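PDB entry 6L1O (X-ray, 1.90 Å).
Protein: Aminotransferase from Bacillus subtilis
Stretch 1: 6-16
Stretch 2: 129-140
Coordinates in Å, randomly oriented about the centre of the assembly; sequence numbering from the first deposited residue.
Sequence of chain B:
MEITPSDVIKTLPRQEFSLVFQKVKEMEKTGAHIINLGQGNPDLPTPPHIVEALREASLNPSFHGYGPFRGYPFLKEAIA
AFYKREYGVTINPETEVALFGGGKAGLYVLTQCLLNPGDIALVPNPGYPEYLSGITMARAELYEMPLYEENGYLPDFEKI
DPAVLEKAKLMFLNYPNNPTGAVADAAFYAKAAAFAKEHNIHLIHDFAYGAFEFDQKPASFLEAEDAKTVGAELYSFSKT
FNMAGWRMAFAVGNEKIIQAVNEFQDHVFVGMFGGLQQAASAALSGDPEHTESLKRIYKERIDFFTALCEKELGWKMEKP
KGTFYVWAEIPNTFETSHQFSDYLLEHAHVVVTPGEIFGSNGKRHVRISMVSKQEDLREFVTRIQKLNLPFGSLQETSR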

# COMPACT_ATOMS: atom_id res chain seq x y z
N SER B 6 -11.30 -1.97 -15.50
CA SER B 6 -11.62 -3.36 -15.26
C SER B 6 -12.95 -3.53 -14.50
O SER B 6 -13.54 -2.58 -13.98
CB SER B 6 -10.49 -4.01 -14.45
OG SER B 6 -10.58 -3.57 -13.11
N ASP B 7 -13.42 -4.76 -14.47
CA ASP B 7 -14.65 -5.13 -13.79
C ASP B 7 -14.60 -4.91 -12.27
O ASP B 7 -15.58 -4.50 -11.68
CB ASP B 7 -14.99 -6.58 -14.12
CG ASP B 7 -15.50 -6.76 -15.56
OD1 ASP B 7 -15.69 -5.73 -16.29
OD2 ASP B 7 -15.67 -7.94 -15.97
N VAL B 8 -13.43 -5.13 -11.66
CA VAL B 8 -13.20 -4.82 -10.26
C VAL B 8 -13.48 -3.36 -9.99
O VAL B 8 -14.12 -3.01 -8.97
CB VAL B 8 -11.75 -5.21 -9.83
CG1 VAL B 8 -11.23 -4.41 -8.64
CG2 VAL B 8 -11.69 -6.69 -9.51
N ILE B 9 -13.05 -2.48 -10.88
CA ILE B 9 -13.34 -1.06 -10.73
C ILE B 9 -14.87 -0.77 -10.91
O ILE B 9 -15.47 0.02 -10.17
CB ILE B 9 -12.53 -0.21 -11.74
CG1 ILE B 9 -11.02 -0.37 -11.50
CG2 ILE B 9 -12.89 1.26 -11.62
CD1 ILE B 9 -10.54 -0.08 -10.08
N LYS B 10 -15.46 -1.36 -11.92
CA LYS B 10 -16.87 -1.12 -12.23
C LYS B 10 -17.80 -1.57 -11.09
O LYS B 10 -18.86 -0.97 -10.87
CB LYS B 10 -17.28 -1.84 -13.52
CG LYS B 10 -16.72 -1.26 -14.78
CD LYS B 10 -17.29 -2.05 -15.98
CE LYS B 10 -16.55 -1.73 -17.27
NZ LYS B 10 -16.31 -0.25 -17.42
N THR B 11 -17.42 -2.64 -10.41
CA THR B 11 -18.24 -3.21 -9.33
C THR B 11 -17.88 -2.66 -7.95
O THR B 11 -18.44 -3.09 -6.99
CB THR B 11 -18.09 -4.74 -9.25
OG1 THR B 11 -16.75 -5.10 -8.94
CG2 THR B 11 -18.48 -5.43 -10.57
N LEU B 12 -16.90 -1.74 -7.84
CA LEU B 12 -16.52 -1.20 -6.55
C LEU B 12 -17.76 -0.67 -5.82
O LEU B 12 -18.58 0.01 -6.43
CB LEU B 12 -15.49 -0.07 -6.71
CG LEU B 12 -14.03 -0.48 -7.01
CD1 LEU B 12 -13.16 0.75 -7.23
CD2 LEU B 12 -13.44 -1.34 -5.92
N PRO B 13 -17.91 -0.99 -4.51
CA PRO B 13 -19.05 -0.46 -3.78
C PRO B 13 -18.96 1.06 -3.60
O PRO B 13 -17.85 1.62 -3.47
CB PRO B 13 -18.98 -1.18 -2.42
CG PRO B 13 -17.55 -1.68 -2.30
CD PRO B 13 -17.05 -1.88 -3.69
N ARG B 14 -20.12 1.70 -3.65
CA ARG B 14 -20.22 3.12 -3.47
C ARG B 14 -19.81 3.48 -2.04
O ARG B 14 -20.30 2.87 -1.07
CB ARG B 14 -21.68 3.56 -3.76
N GLN B 15 -18.91 4.46 -1.89
CA GLN B 15 -18.58 5.01 -0.57
C GLN B 15 -19.64 6.04 -0.16
O GLN B 15 -19.52 7.23 -0.45
CB GLN B 15 -17.19 5.61 -0.60
CG GLN B 15 -16.13 4.53 -0.80
CD GLN B 15 -14.74 5.08 -0.77
OE1 GLN B 15 -14.44 6.03 -1.50
NE2 GLN B 15 -13.87 4.50 0.06
N GLU B 16 -20.71 5.56 0.46
CA GLU B 16 -21.91 6.38 0.67
C GLU B 16 -21.65 7.63 1.56
O GLU B 16 -22.19 8.68 1.28
CB GLU B 16 -23.06 5.52 1.24
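Stretch 2, residues 129-140: PEYLSGITMARA

A helix packed against a segment that is itself only partly helical shows how one regular element can serve an irregular partner, and residues 129-140 of this aminotransferase, lying on residues 6-16, make a compact example. The second stretch is helical through M137 and then unwinds. The first opens with one short helical turn, 7-10, preceded by S6 at the N-cap position, and continues as loop, extended from L12 to Q15. The two run in opposite directions: going forward from V8 to Q15, the nearest partners step back from M137 through T136 and S133 to P129. The CA atoms of V8 and M137 are 5.8 Å apart, those of L12 and T136 6.9 Å, those of P13 and S133 6.4 Å, and those of Q15 and P129 8.4 Å, so the spacing is uneven and widest at the last pair. Together they bury 451 Å².

At the start of stretch 1, D7 meets the residue that terminates the second helix, its CB 4.0 Å from NH2 of R139. R139 has positive phi (63°) and ends the helix in a Schellman motif, in which its N bonds to O of T136 at 2.8 Å and N of A140 bonds to O of I135 at 3.0 Å. The turn leaves the R139 CB sideways, but the long side chain brings its guanidinium back to stretch 1. There V8 lies over one face of the group, with CG2 3.5 Å from NH1 of R139. A contact on the face leaves the N-H groups in the plane free for polar partners, and one water uses this: it accepts from NH2 of R139 at 2.9 Å and from the backbone N of V8 at 3.2 Å, tying the first helical turn to the turn that follows the second helix. V8 also reaches the last helical turn, its CG1 4.2 Å from CG of M137.

I9 and K10 make no contact, as expected where a helical turn carries its side chains round to other sides. T11 closes the turn: its OG1 donates to O of D7 at 3.0 Å, and its own O approaches CG2 of T136 at 3.6 Å. L12 has a CB directed away, yet its side chain (chi1 m, chi2 t) returns CD2 to within 3.7 Å of CG of M137, so that V8 and L12 share the methionine as an apolar partner.

Beyond L12 the extended backbone brings the CG-CD side of P13 against the middle of the helix. Its CG is 4.0 Å from CA of S133 and its CD 4.1 Å from CB of T136, a close fit between a compact ring and small helical residues. T136 meets its own polar need within the helix, OG1 donating to O of L132 at 2.7 Å. The modelled part of R14, which stops at CB, is out of reach, and Q15 supplies the one direct hydrogen bond between the stretches: NE2 donates to OE2 of E130 at 3.3 Å. V8, L12 and M137 thus form an apolar patch, P13 packs on the helix beyond it, and polar links lie near the two ends.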

# COMPACT_ATOMS: atom_id res chain seq x y z
N PRO B 129 -18.08 -0.35 7.13
CA PRO B 129 -18.40 -0.51 5.70
C PRO B 129 -17.19 -0.92 4.83
O PRO B 129 -17.34 -1.47 3.76
CB PRO B 129 -18.93 0.87 5.27
CG PRO B 129 -18.61 1.78 6.36
CD PRO B 129 -18.46 0.99 7.62
N GLU B 130 -15.98 -0.68 5.30
CA GLU B 130 -14.82 -1.02 4.48
C GLU B 130 -14.61 -2.50 4.35
O GLU B 130 -13.97 -2.92 3.39
CB GLU B 130 -13.53 -0.30 4.97
CG GLU B 130 -13.44 1.17 4.57
CD GLU B 130 -13.49 1.42 3.04
OE1 GLU B 130 -12.88 0.61 2.22
OE2 GLU B 130 -14.11 2.46 2.62
N TYR B 131 -15.22 -3.31 5.23
CA TYR B 131 -15.18 -4.76 5.07
C TYR B 131 -15.73 -5.18 3.71
O TYR B 131 -15.31 -6.18 3.14
CB TYR B 131 -15.97 -5.51 6.17
CG TYR B 131 -15.49 -5.29 7.58
CD1 TYR B 131 -14.13 -5.05 7.84
CD2 TYR B 131 -16.38 -5.29 8.66
CE1 TYR B 131 -13.67 -4.83 9.10
CE2 TYR B 131 -15.90 -5.07 9.98
CZ TYR B 131 -14.56 -4.82 10.18
OH TYR B 131 -14.06 -4.54 11.41
N LEU B 132 -16.69 -4.40 3.21
CA LEU B 132 -17.35 -4.69 1.94
C LEU B 132 -16.44 -4.60 0.72
O LEU B 132 -16.56 -5.39 -0.20
CB LEU B 132 -18.55 -3.81 1.75
CG LEU B 132 -19.87 -4.55 1.97
CD1 LEU B 132 -21.08 -3.63 1.79
CD2 LEU B 132 -19.97 -5.69 0.92
N SER B 133 -15.53 -3.63 0.74
CA SER B 133 -14.53 -3.42 -0.29
C SER B 133 -13.71 -4.65 -0.64
O SER B 133 -13.77 -5.13 -1.75
CB SER B 133 -13.58 -2.27 0.12
OG SER B 133 -14.29 -1.06 0.09
N GLY B 134 -12.93 -5.14 0.32
CA GLY B 134 -12.11 -6.30 0.14
C GLY B 134 -12.91 -7.50 -0.37
O GLY B 134 -12.49 -8.22 -1.24
N ILE B 135 -14.09 -7.68 0.16
CA ILE B 135 -14.90 -8.83 -0.15
C ILE B 135 -15.37 -8.73 -1.60
O ILE B 135 -15.34 -9.75 -2.35
CB ILE B 135 -16.08 -8.93 0.81
CG1 ILE B 135 -15.57 -9.31 2.19
CG2 ILE B 135 -17.09 -9.98 0.30
CD1 ILE B 135 -16.61 -9.20 3.28
N THR B 136 -15.81 -7.54 -2.00
CA THR B 136 -16.31 -7.33 -3.35
C THR B 136 -15.16 -7.45 -4.36
O THR B 136 -15.31 -8.05 -5.39
CB THR B 136 -17.01 -5.99 -3.49
OG1 THR B 136 -18.03 -5.87 -2.47
CG2 THR B 136 -17.67 -5.87 -4.84
N MET B 137 -14.01 -6.88 -4.04
CA MET B 137 -12.84 -6.99 -4.87
C MET B 137 -12.25 -8.38 -4.97
O MET B 137 -11.52 -8.65 -5.92
CB MET B 137 -11.75 -6.02 -4.40
CG MET B 137 -12.20 -4.58 -4.58
SD MET B 137 -11.17 -3.46 -3.58
CE MET B 137 -9.80 -3.25 -4.70
N ALA B 138 -12.55 -9.23 -4.01
CA ALA B 138 -12.24 -10.65 -4.08
C ALA B 138 -13.32 -11.42 -4.90
O ALA B 138 -13.20 -12.63 -5.08
CB ALA B 138 -12.13 -11.26 -2.69
N ARG B 139 -14.36 -10.71 -5.33
CA ARG B 139 -15.50 -11.28 -6.06
C ARG B 139 -16.26 -12.30 -5.23
O ARG B 139 -16.83 -13.24 -5.76
CB ARG B 139 -15.03 -11.88 -7.40
CG ARG B 139 -14.14 -10.95 -8.22
CD ARG B 139 -13.55 -11.67 -9.43
NE ARG B 139 -13.63 -10.82 -10.65
CZ ARG B 139 -12.64 -10.06 -11.14
NH1 ARG B 139 -11.44 -10.04 -10.55
NH2 ARG B 139 -12.84 -9.33 -12.23
N ALA B 140 -16.30 -12.12 -3.91
CA ALA B 140 -16.96 -13.05 -3.00
C ALA B 140 -18.31 -12.52 -2.56
O ALA B 140 -18.64 -11.37 -2.84
CB ALA B 140 -16.08 -13.27 -1.82
O HOH W 1 -11.32 -7.00 -13.12